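Local atomic coordinates of putative modification methylase (PDB entry 2ZIF), a protein that probably transfers the methyl group of S-adenosylmethionine to the N4 amino group of cytosine in DNA, as an N(4)/N(6)-methyltransferase. Residues Arg23-Asp28 and Glu287-Ala292; Val44-Pro49 and Asp241-Thr246; Val94-Asp99 and Glu168-Gln173; Gly127-Asn132 and Arg174-Tyr179. All coordinates share one frame; numbering follows the deposited sequence.

Contact 1 of 4, residues Arg23-Asp28 and Glu287-Ala292. With SAM (S-adenosylmethionine), chain D.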
# COMPACT_ATOMS: atom_id res chain seq x y z
N ARG B 23 8.72 -14.99 -26.90
CA ARG B 23 9.77 -15.84 -26.36
C ARG B 23 9.79 -15.96 -24.84
O ARG B 23 9.48 -15.01 -24.11
CB ARG B 23 11.13 -15.32 -26.84
CG ARG B 23 11.12 -14.82 -28.28
CD ARG B 23 12.38 -14.01 -28.58
NE ARG B 23 13.56 -14.85 -28.77
CZ ARG B 23 13.82 -15.55 -29.86
NH1 ARG B 23 14.92 -16.29 -29.94
NH2 ARG B 23 12.98 -15.52 -30.89
N LEU B 24 10.15 -17.15 -24.36
CA LEU B 24 10.25 -17.40 -22.94
C LEU B 24 11.65 -17.98 -22.69
O LEU B 24 11.97 -19.07 -23.16
CB LEU B 24 9.19 -18.41 -22.50
CG LEU B 24 8.76 -18.39 -21.02
CD1 LEU B 24 8.34 -19.81 -20.63
CD2 LEU B 24 9.89 -17.91 -20.12
N HIS B 25 12.48 -17.23 -21.97
CA HIS B 25 13.84 -17.68 -21.66
C HIS B 25 13.87 -18.45 -20.35
O HIS B 25 13.46 -17.93 -19.30
CB HIS B 25 14.77 -16.47 -21.56
CG HIS B 25 14.90 -15.69 -22.84
ND1 HIS B 25 15.97 -15.83 -23.69
CD2 HIS B 25 14.06 -14.80 -23.43
CE1 HIS B 25 15.80 -15.05 -24.74
NE2 HIS B 25 14.64 -14.42 -24.61
N VAL B 26 14.34 -19.69 -20.40
CA VAL B 26 14.43 -20.51 -19.19
C VAL B 26 15.75 -20.17 -18.51
O VAL B 26 16.83 -20.46 -19.03
CB VAL B 26 14.39 -22.01 -19.52
CG1 VAL B 26 14.37 -22.83 -18.24
CG2 VAL B 26 13.18 -22.31 -20.35
N GLY B 27 15.66 -19.53 -17.35
CA GLY B 27 16.85 -19.14 -16.62
C GLY B 27 16.58 -18.21 -15.46
O GLY B 27 15.44 -18.04 -15.01
N ASP B 28 17.66 -17.60 -14.97
CA ASP B 28 17.60 -16.68 -13.84
C ASP B 28 17.36 -15.24 -14.29
O ASP B 28 18.16 -14.66 -15.03
CB ASP B 28 18.89 -16.75 -13.05
CG ASP B 28 18.95 -15.73 -11.94
OD1 ASP B 28 18.44 -16.02 -10.84
OD2 ASP B 28 19.49 -14.63 -12.18
N GLU B 287 8.00 -19.70 -28.02
CA GLU B 287 9.33 -20.24 -28.21
C GLU B 287 10.11 -20.22 -26.89
O GLU B 287 10.35 -19.16 -26.31
CB GLU B 287 10.08 -19.41 -29.25
CG GLU B 287 11.41 -20.01 -29.65
CD GLU B 287 12.29 -19.02 -30.38
OE1 GLU B 287 13.39 -19.42 -30.80
OE2 GLU B 287 11.87 -17.84 -30.52
N VAL B 288 10.50 -21.40 -26.41
CA VAL B 288 11.25 -21.51 -25.16
C VAL B 288 12.75 -21.65 -25.42
O VAL B 288 13.19 -22.59 -26.07
CB VAL B 288 10.74 -22.70 -24.33
CG1 VAL B 288 11.59 -22.89 -23.08
CG2 VAL B 288 9.29 -22.46 -23.94
N LEU B 289 13.54 -20.72 -24.88
CA LEU B 289 14.98 -20.72 -25.10
C LEU B 289 15.83 -21.10 -23.90
O LEU B 289 16.03 -20.29 -23.00
CB LEU B 289 15.42 -19.34 -25.58
CG LEU B 289 14.66 -18.73 -26.76
CD1 LEU B 289 15.15 -17.31 -26.98
CD2 LEU B 289 14.87 -19.57 -28.02
N ASP B 290 16.34 -22.33 -23.88
CA ASP B 290 17.21 -22.79 -22.79
C ASP B 290 18.55 -22.10 -22.94
O ASP B 290 19.19 -21.73 -21.95
CB ASP B 290 17.44 -24.30 -22.86
CG ASP B 290 16.24 -25.11 -22.41
OD1 ASP B 290 15.80 -24.92 -21.25
OD2 ASP B 290 15.74 -25.93 -23.21
N GLY B 291 18.98 -21.94 -24.19
CA GLY B 291 20.26 -21.31 -24.48
C GLY B 291 21.19 -22.32 -25.13
O GLY B 291 22.36 -22.03 -25.37
N ALA B 292 20.66 -23.50 -25.40
CA ALA B 292 21.41 -24.59 -26.03
C ALA B 292 22.20 -24.13 -27.25
O ALA B 292 21.86 -23.12 -27.87
CB ALA B 292 20.46 -25.72 -26.42
N SAM D . 1.76 -15.01 -12.66
CA SAM D . 2.66 -16.10 -13.05
C SAM D . 2.06 -17.28 -13.83
O SAM D . 2.60 -18.39 -13.75
OXT SAM D . 1.06 -17.05 -14.52
CB SAM D . 3.38 -16.72 -11.82
CG SAM D . 4.89 -15.87 -11.43
SD SAM D . 5.48 -16.53 -9.82
CE SAM D . 4.66 -15.47 -8.58
C5' SAM D . 7.24 -16.15 -9.76
C4' SAM D . 8.11 -17.00 -10.70
O4' SAM D . 9.47 -16.62 -10.62
C3' SAM D . 8.08 -18.53 -10.45
O3' SAM D . 7.47 -19.24 -11.51
C2' SAM D . 9.52 -18.87 -10.08
O2' SAM D . 9.96 -20.08 -10.70
C1' SAM D . 10.30 -17.74 -10.78
N9 SAM D . 11.59 -17.36 -10.17
C8 SAM D . 12.03 -17.32 -8.89
N7 SAM D . 13.29 -16.90 -8.77
C5 SAM D . 13.73 -16.63 -10.08
C6 SAM D . 14.87 -16.16 -10.71
N6 SAM D . 15.99 -15.83 -10.01
N1 SAM D . 14.92 -16.02 -12.08
C2 SAM D . 13.84 -16.35 -12.82
N3 SAM D . 12.69 -16.80 -12.29
C4 SAM D . 12.65 -16.93 -10.94
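Arg-23 to His-25 pair with Glu-287 to Leu-289 as parallel strands at the edge of the central sheet, where a strand near the C-terminal end of the modelled chain returns to pair with one near its start. Three backbone bonds knit them. The first two are nearly straight, from Leu-24 N to Glu-287 O (2.8 Å) and from Leu-289 N to Leu-24 O (2.9 Å). The third, from Val-26 N to Leu-289 O, is longer at 3.2 Å, and its donor stands above the carbonyl plane. On one sheet face the side chains of Arg-23, His-25 and Leu-289 gather. Arg-23 bends at chi3 (76°) and forms a salt bridge with Glu-287, NH2 to OE2 at 2.6 Å. The oxygen lies over a face of the guanidinium and the two planes are almost perpendicular, so this is no flat, two-pronged pair. CD1 of Leu-289 wedges between Arg-23 NH1 (3.1 Å) and the imidazole CE1 of His-25 (3.2 Å). Across the sheet, Val-26 CG2 presses on Val-288 CG1, beside helix 267-280. Past the strand, Asp-28 caps helix 29-34 through OD2, bonded to the amide of Glu-31, while OD1 accepts a hydrogen bond from N6 of S-adenosylmethionine at 2.6 Å. The chemistry implies a division of labour: backbone bonds and a surface ion pair close the sheet edge, and one carboxylate beyond it both caps a helix and binds the adenine amino group.

Contact 2 of 4, residues Val44-Pro49 and Asp241-Thr246. With SAM (S-adenosylmethionine), chain D.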
# COMPACT_ATOMS: atom_id res chain seq x y z
N VAL B 44 6.27 -3.98 -18.25
CA VAL B 44 6.56 -5.17 -17.47
C VAL B 44 5.41 -5.47 -16.49
O VAL B 44 5.06 -4.63 -15.66
CB VAL B 44 7.85 -5.03 -16.64
CG1 VAL B 44 7.97 -6.18 -15.65
CG2 VAL B 44 9.07 -5.01 -17.57
N VAL B 45 4.80 -6.64 -16.62
CA VAL B 45 3.75 -7.06 -15.69
C VAL B 45 4.24 -8.36 -15.06
O VAL B 45 4.58 -9.32 -15.77
CB VAL B 45 2.40 -7.33 -16.37
CG1 VAL B 45 1.38 -7.74 -15.30
CG2 VAL B 45 1.93 -6.10 -17.12
N THR B 46 4.27 -8.40 -13.74
CA THR B 46 4.75 -9.60 -13.07
C THR B 46 4.35 -9.66 -11.61
O THR B 46 3.83 -8.70 -11.04
CB THR B 46 6.31 -9.67 -13.15
OG1 THR B 46 6.77 -10.91 -12.59
CG2 THR B 46 6.93 -8.51 -12.38
N SER B 47 4.61 -10.82 -11.02
CA SER B 47 4.32 -11.07 -9.62
C SER B 47 5.58 -11.71 -9.06
O SER B 47 5.99 -12.79 -9.49
CB SER B 47 3.13 -12.03 -9.51
OG SER B 47 2.55 -11.96 -8.23
N PRO B 48 6.22 -11.06 -8.09
CA PRO B 48 7.44 -11.64 -7.53
C PRO B 48 7.22 -13.03 -6.95
O PRO B 48 6.11 -13.39 -6.58
CB PRO B 48 7.85 -10.63 -6.47
CG PRO B 48 6.54 -10.11 -6.01
CD PRO B 48 5.76 -9.92 -7.28
N PRO B 49 8.29 -13.84 -6.89
CA PRO B 49 8.22 -15.20 -6.35
C PRO B 49 7.86 -15.28 -4.87
O PRO B 49 8.12 -14.36 -4.09
CB PRO B 49 9.61 -15.77 -6.66
CG PRO B 49 10.48 -14.55 -6.78
CD PRO B 49 9.60 -13.58 -7.51
N ASP B 241 7.78 -10.13 -18.41
CA ASP B 241 7.47 -10.74 -17.13
C ASP B 241 8.70 -11.58 -16.82
O ASP B 241 8.89 -12.65 -17.40
CB ASP B 241 6.24 -11.66 -17.20
CG ASP B 241 5.83 -12.17 -15.82
OD1 ASP B 241 6.71 -12.23 -14.94
OD2 ASP B 241 4.64 -12.52 -15.63
N PRO B 242 9.57 -11.10 -15.91
CA PRO B 242 10.78 -11.84 -15.56
C PRO B 242 10.50 -13.09 -14.72
O PRO B 242 11.38 -13.92 -14.52
CB PRO B 242 11.61 -10.82 -14.78
CG PRO B 242 10.96 -9.50 -15.04
CD PRO B 242 9.50 -9.85 -15.15
N PHE B 243 9.27 -13.21 -14.21
CA PHE B 243 8.88 -14.34 -13.38
C PHE B 243 7.62 -14.95 -13.98
O PHE B 243 6.59 -15.05 -13.32
CB PHE B 243 8.59 -13.86 -11.96
CG PHE B 243 9.73 -13.12 -11.33
CD1 PHE B 243 9.61 -11.77 -11.03
CD2 PHE B 243 10.92 -13.77 -11.05
CE1 PHE B 243 10.67 -11.07 -10.46
CE2 PHE B 243 11.99 -13.08 -10.47
CZ PHE B 243 11.86 -11.72 -10.18
N ALA B 244 7.72 -15.37 -15.24
CA ALA B 244 6.59 -15.90 -15.99
C ALA B 244 5.80 -17.09 -15.46
O ALA B 244 4.60 -17.17 -15.70
CB ALA B 244 7.05 -16.20 -17.41
N GLY B 245 6.43 -18.01 -14.75
CA GLY B 245 5.69 -19.16 -14.25
C GLY B 245 4.95 -19.85 -15.40
O GLY B 245 5.58 -20.28 -16.36
N THR B 246 3.63 -19.96 -15.31
CA THR B 246 2.87 -20.60 -16.38
C THR B 246 2.59 -19.65 -17.53
O THR B 246 1.81 -19.98 -18.43
CB THR B 246 1.53 -21.18 -15.87
OG1 THR B 246 0.66 -20.12 -15.46
CG2 THR B 246 1.78 -22.11 -14.71
N SAM D . 1.76 -15.01 -12.66
CA SAM D . 2.66 -16.10 -13.05
C SAM D . 2.06 -17.28 -13.83
O SAM D . 2.60 -18.39 -13.75
OXT SAM D . 1.06 -17.05 -14.52
CB SAM D . 3.38 -16.72 -11.82
CG SAM D . 4.89 -15.87 -11.43
SD SAM D . 5.48 -16.53 -9.82
CE SAM D . 4.66 -15.47 -8.58
C5' SAM D . 7.24 -16.15 -9.76
C4' SAM D . 8.11 -17.00 -10.70
O4' SAM D . 9.47 -16.62 -10.62
C3' SAM D . 8.08 -18.53 -10.45
O3' SAM D . 7.47 -19.24 -11.51
C2' SAM D . 9.52 -18.87 -10.08
O2' SAM D . 9.96 -20.08 -10.70
C1' SAM D . 10.30 -17.74 -10.78
N9 SAM D . 11.59 -17.36 -10.17
C8 SAM D . 12.03 -17.32 -8.89
N7 SAM D . 13.29 -16.90 -8.77
C5 SAM D . 13.73 -16.63 -10.08
C6 SAM D . 14.87 -16.16 -10.71
N6 SAM D . 15.99 -15.83 -10.01
N1 SAM D . 14.92 -16.02 -12.08
C2 SAM D . 13.84 -16.35 -12.82
N3 SAM D . 12.69 -16.80 -12.29
C4 SAM D . 12.65 -16.93 -10.94
O HOH W 1 4.39 -13.23 -12.63
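Phe-243 presents one ring face to Pro-49, whose CD sits over the ring centre 3.6 Å from the centroid and only 5° off the normal, a CH-pi contact. At the ring edge, in plane, lie Thr-46 OG1, 3.4 Å from Phe-243 CD1, and the adenine C5 of S-adenosylmethionine. The cofactor ribose also approaches, its O4' 3.2 Å from Phe-243 CB. A second flat group, the carboxylate of Asp-241, is gripped from opposite faces at a single oxygen: OD1 accepts from Thr-46 OG1 (2.7 Å) and from Phe-243 N (2.8 Å), the latter closing an Asx turn. With CG opposite the backbone N of Asp-241 (chi1 -174°), the group is carried across to strand 41-46, and OD2 bonds to the hydroxyl of Thr-249. With an alanine here, Thr-46 and the Phe-243 amide would probably lose their shared acceptor, leaving the turn that leads into Phe-243 freer to shift. A water accepts from Ser-47 N and from the cofactor amino group, linking segment 44-49 to the ligand. Near the sulfonium, the methyl carbon CE lies 3.1 Å from Ser-47 O. Gly-245 suits its positive phi, and a side chain there would collide with the cofactor carboxylate, whose O accepts from Thr-246 OG1 at 3.1 Å. The arrangement is typical of the amino-methyltransferase cofactor site, where the Ser-Pro-Pro-Tyr motif after one strand meets the Asp-Pro-Phe-Ala-Gly motif after its neighbour.

Contact 3 of 4, residues Val94-Asp99 and Glu168-Gln173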
# COMPACT_ATOMS: atom_id res chain seq x y z
N VAL B 94 4.94 -2.99 -13.55
CA VAL B 94 3.74 -3.28 -12.77
C VAL B 94 4.00 -4.57 -11.99
O VAL B 94 4.34 -5.61 -12.57
CB VAL B 94 2.51 -3.47 -13.69
CG1 VAL B 94 1.27 -3.76 -12.86
CG2 VAL B 94 2.30 -2.22 -14.52
N ILE B 95 3.86 -4.48 -10.67
CA ILE B 95 4.12 -5.59 -9.75
C ILE B 95 2.89 -5.93 -8.90
O ILE B 95 2.41 -5.10 -8.13
CB ILE B 95 5.29 -5.22 -8.80
CG1 ILE B 95 6.53 -4.84 -9.62
CG2 ILE B 95 5.57 -6.37 -7.85
CD1 ILE B 95 7.63 -4.18 -8.80
N VAL B 96 2.39 -7.16 -9.03
CA VAL B 96 1.23 -7.57 -8.25
C VAL B 96 1.71 -8.38 -7.06
O VAL B 96 2.23 -9.48 -7.22
CB VAL B 96 0.25 -8.41 -9.11
CG1 VAL B 96 -0.16 -7.62 -10.33
CG2 VAL B 96 0.92 -9.69 -9.53
N VAL B 97 1.57 -7.81 -5.87
CA VAL B 97 2.01 -8.47 -4.64
C VAL B 97 1.02 -8.37 -3.52
O VAL B 97 0.39 -7.35 -3.33
CB VAL B 97 3.31 -7.85 -4.03
CG1 VAL B 97 4.42 -8.84 -4.11
CG2 VAL B 97 3.64 -6.52 -4.68
N GLY B 98 0.94 -9.44 -2.73
CA GLY B 98 0.08 -9.45 -1.58
C GLY B 98 1.03 -9.47 -0.40
O GLY B 98 2.07 -10.13 -0.48
N ASP B 99 0.71 -8.77 0.67
CA ASP B 99 1.61 -8.77 1.81
C ASP B 99 1.60 -10.15 2.50
O ASP B 99 0.55 -10.76 2.70
CB ASP B 99 1.25 -7.62 2.76
CG ASP B 99 1.63 -6.25 2.18
OD1 ASP B 99 2.25 -6.22 1.09
OD2 ASP B 99 1.32 -5.21 2.79
N GLU B 168 -4.65 -7.45 -2.68
CA GLU B 168 -3.30 -7.58 -3.20
C GLU B 168 -3.04 -6.22 -3.81
O GLU B 168 -3.98 -5.48 -4.10
CB GLU B 168 -3.20 -8.69 -4.24
CG GLU B 168 -2.94 -10.04 -3.61
CD GLU B 168 -2.24 -10.97 -4.55
OE1 GLU B 168 -1.30 -10.51 -5.23
OE2 GLU B 168 -2.61 -12.16 -4.60
N TYR B 169 -1.77 -5.89 -3.99
CA TYR B 169 -1.41 -4.58 -4.51
C TYR B 169 -0.88 -4.63 -5.93
O TYR B 169 -0.10 -5.51 -6.29
CB TYR B 169 -0.36 -3.96 -3.61
CG TYR B 169 -0.79 -3.83 -2.17
CD1 TYR B 169 -1.38 -2.65 -1.71
CD2 TYR B 169 -0.61 -4.88 -1.28
CE1 TYR B 169 -1.79 -2.53 -0.38
CE2 TYR B 169 -1.01 -4.77 0.04
CZ TYR B 169 -1.60 -3.60 0.49
OH TYR B 169 -1.99 -3.50 1.81
N ILE B 170 -1.32 -3.68 -6.75
CA ILE B 170 -0.82 -3.62 -8.10
C ILE B 170 -0.01 -2.33 -8.17
O ILE B 170 -0.53 -1.26 -8.45
CB ILE B 170 -1.97 -3.62 -9.12
CG1 ILE B 170 -2.77 -4.93 -8.97
CG2 ILE B 170 -1.42 -3.48 -10.53
CD1 ILE B 170 -3.92 -5.09 -9.94
N LEU B 171 1.28 -2.49 -7.86
CA LEU B 171 2.25 -1.39 -7.84
C LEU B 171 2.60 -0.90 -9.23
O LEU B 171 2.80 -1.70 -10.14
CB LEU B 171 3.51 -1.84 -7.10
CG LEU B 171 3.27 -2.40 -5.69
CD1 LEU B 171 4.59 -2.90 -5.10
CD2 LEU B 171 2.65 -1.33 -4.81
N MET B 172 2.68 0.41 -9.39
CA MET B 172 3.00 1.03 -10.68
C MET B 172 4.26 1.90 -10.59
O MET B 172 4.27 2.95 -9.94
CB MET B 172 1.83 1.91 -11.13
CG MET B 172 0.46 1.25 -11.08
SD MET B 172 0.06 0.33 -12.56
CE MET B 172 -1.68 0.55 -12.58
N GLN B 173 5.33 1.45 -11.24
CA GLN B 173 6.58 2.18 -11.25
C GLN B 173 6.94 2.61 -12.66
O GLN B 173 7.24 1.78 -13.52
CB GLN B 173 7.70 1.32 -10.65
CG GLN B 173 7.99 1.65 -9.20
CD GLN B 173 6.78 1.50 -8.32
OE1 GLN B 173 6.22 0.41 -8.20
NE2 GLN B 173 6.35 2.59 -7.69
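Tyr-169 leans along the strand carrying Val-97, and its atoms can be followed outward one by one. CB lies 3.5 Å from Val-97 O. Because CG turns to the side of the backbone N, opposite the carbonyl carbon (chi1 -57°), the ring meets that same oxygen with its edge, CD2 to Val-97 O at 3.4 Å. Further out, CE2 approaches Asp-99 OD2 at 3.6 Å, and the hydroxyl ends 3.9 Å from it. That carboxylate is bonded to His-116, whose ring stacks on the tyrosine, and Pro-133 of the second subunit packs against the same side chain. The backbones pair as antiparallel strands. Ile-95 with Leu-171 and Val-97 with Tyr-169 are the hydrogen-bonded pairs, and Tyr-169 N to Val-97 O, at 2.7 Å, is the shortest of their four bonds. Strand 167-174 thus runs against strand 91-101, and it is antiparallel to strand 129-137 on its other flank as well: this is the reversed strand characteristic of the Rossmann-like sheet of S-adenosylmethionine-dependent methyltransferases. The two faces are differently furnished. Ile-95, Val-97 and Leu-171 turn to helix 115-124, with Val-97 CG2 3.8 Å from Leu-171 CD1. Val-94, Ile-170 and Met-172 turn to helix 222-232; there the Val-94 and Ile-170 side chains meet at an angle, CG1 to CG2 at 3.6 Å, while Val-94 CG2 runs beside the sulfur of Met-172. Beside Gly-98, Glu-168 lays CG 3.7 Å from Gly-98 CA, where a side chain on the glycine would collide with it, and sends OE2 to a salt bridge with Lys-138.

Contact 4 of 4, residues Gly127-Asn132 and Arg174-Tyr179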
# COMPACT_ATOMS: atom_id res chain seq x y z
N GLY B 127 15.37 4.86 -8.91
CA GLY B 127 15.08 5.85 -9.93
C GLY B 127 13.65 5.92 -10.45
O GLY B 127 13.28 6.88 -11.12
N PHE B 128 12.84 4.91 -10.14
CA PHE B 128 11.45 4.88 -10.60
C PHE B 128 10.59 6.01 -10.05
O PHE B 128 10.81 6.50 -8.94
CB PHE B 128 10.79 3.55 -10.21
CG PHE B 128 11.21 2.39 -11.05
CD1 PHE B 128 10.71 2.24 -12.34
CD2 PHE B 128 12.06 1.42 -10.55
CE1 PHE B 128 11.06 1.15 -13.10
CE2 PHE B 128 12.42 0.32 -11.31
CZ PHE B 128 11.92 0.18 -12.59
N ASP B 129 9.61 6.43 -10.85
CA ASP B 129 8.66 7.44 -10.43
C ASP B 129 7.49 6.62 -9.89
O ASP B 129 6.98 5.74 -10.59
CB ASP B 129 8.15 8.28 -11.61
CG ASP B 129 8.93 9.57 -11.79
OD1 ASP B 129 9.31 10.17 -10.77
OD2 ASP B 129 9.14 9.98 -12.95
N ASN B 130 7.08 6.89 -8.67
CA ASN B 130 5.97 6.14 -8.11
C ASN B 130 4.63 6.69 -8.58
O ASN B 130 4.38 7.90 -8.52
CB ASN B 130 5.99 6.16 -6.59
CG ASN B 130 4.82 5.41 -5.99
OD1 ASN B 130 4.78 4.17 -6.01
ND2 ASN B 130 3.85 6.15 -5.47
N LEU B 131 3.78 5.79 -9.05
CA LEU B 131 2.44 6.14 -9.49
C LEU B 131 1.47 5.48 -8.50
O LEU B 131 1.86 4.61 -7.71
CB LEU B 131 2.19 5.61 -10.91
CG LEU B 131 2.36 6.61 -12.06
CD1 LEU B 131 3.68 7.37 -11.89
CD2 LEU B 131 2.32 5.88 -13.39
N ASN B 132 0.21 5.90 -8.52
CA ASN B 132 -0.77 5.31 -7.62
C ASN B 132 -1.02 3.84 -7.92
O ASN B 132 -1.17 3.44 -9.07
CB ASN B 132 -2.09 6.08 -7.67
CG ASN B 132 -2.25 7.02 -6.51
OD1 ASN B 132 -1.58 6.88 -5.49
ND2 ASN B 132 -3.16 7.98 -6.64
N ARG B 174 6.88 3.92 -12.89
CA ARG B 174 7.15 4.51 -14.19
C ARG B 174 8.59 5.01 -14.32
O ARG B 174 9.12 5.66 -13.42
CB ARG B 174 6.17 5.67 -14.44
CG ARG B 174 6.18 6.25 -15.85
CD ARG B 174 5.92 7.75 -15.83
NE ARG B 174 4.51 8.10 -15.69
CZ ARG B 174 4.06 9.27 -15.23
NH1 ARG B 174 2.76 9.51 -15.14
NH2 ARG B 174 4.93 10.21 -14.84
N LYS B 175 9.21 4.70 -15.45
CA LYS B 175 10.57 5.14 -15.72
C LYS B 175 10.49 6.53 -16.33
O LYS B 175 9.92 6.70 -17.40
CB LYS B 175 11.29 4.22 -16.71
CG LYS B 175 12.61 4.79 -17.22
CD LYS B 175 13.41 3.76 -17.98
CE LYS B 175 14.80 4.27 -18.32
NZ LYS B 175 15.61 3.22 -19.01
N PRO B 176 11.06 7.53 -15.65
CA PRO B 176 11.03 8.90 -16.17
C PRO B 176 11.87 8.97 -17.44
O PRO B 176 12.69 8.10 -17.71
CB PRO B 176 11.64 9.71 -15.03
CG PRO B 176 12.67 8.75 -14.49
CD PRO B 176 11.92 7.44 -14.45
N GLY B 177 11.67 10.02 -18.24
CA GLY B 177 12.44 10.15 -19.46
C GLY B 177 11.65 10.76 -20.59
O GLY B 177 12.15 10.92 -21.70
N GLY B 178 10.39 11.10 -20.31
CA GLY B 178 9.55 11.70 -21.32
C GLY B 178 8.38 10.81 -21.67
O GLY B 178 8.37 9.63 -21.36
N TYR B 179 7.38 11.41 -22.31
CA TYR B 179 6.18 10.68 -22.70
C TYR B 179 6.49 9.53 -23.64
O TYR B 179 7.65 9.19 -23.88
CB TYR B 179 5.18 11.64 -23.35
CG TYR B 179 4.58 12.64 -22.39
CD1 TYR B 179 5.39 13.51 -21.65
CD2 TYR B 179 3.20 12.70 -22.19
CE1 TYR B 179 4.84 14.41 -20.74
CE2 TYR B 179 2.64 13.59 -21.28
CZ TYR B 179 3.46 14.44 -20.56
OH TYR B 179 2.92 15.33 -19.65
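Asp-129 and Arg-174 form an antiparallel hydrogen-bonded pair, and the tight part of the contact is built round them. Asp-129 N gives to Arg-174 O at 2.7 Å and Arg-174 N to Asp-129 O at 2.9 Å, both within the carbonyl plane. Leu-131 lies across the arginine at about a right angle, its CD1 over the middle of the guanidinium, 3.9 Å from CZ. Arg-174 reaches this position by bending at chi2 and chi3, and its NH2 bonds weakly to His-110 O of the second subunit. With a serine in place of Arg-174, Leu-131 would probably lose the flat group lying against its methyls, and that outside carbonyl its donor. Past the pair Pro-176 still touches, CB to Asp-129 OD2 at 3.3 Å and Pro-176 CD near Gly-127 O; the looser side begins with Gly-177 and Gly-178, which carry the chain into solvent. Asp-129 OD2 itself makes a salt bridge to Arg-109 of the second subunit. Gly-127 closes helix 115-124 in a Schellman motif, strand 129-137 starts just beyond, and Lys-175 extends to the carbonyls of Phe-84 and Leu-87 where helix 65-86 ends, beside the Phe-84 ring that meets Phe-128 edge to face.

From the N terminus, residues 23-28 wait for nearly the whole chain before 287-292 return to close contact 1, the widest loop. Contact 2 is nested inside it, joining 44-49 to 241-246; both touch the same S-adenosylmethionine and pack lightly on each other. Contacts 3 and 4 are nested within contact 2 in turn but cross each other: 94-99 and 127-132 come first, then 168-173 and 174-179 in that order. Contact 2 touches contact 3 through neighbouring strands, and contact 3 touches contact 4 likewise. Together they span the sheet from its 287-289 edge, through the cofactor site, to the reversed strand 167-174 and the subunit interface beyond.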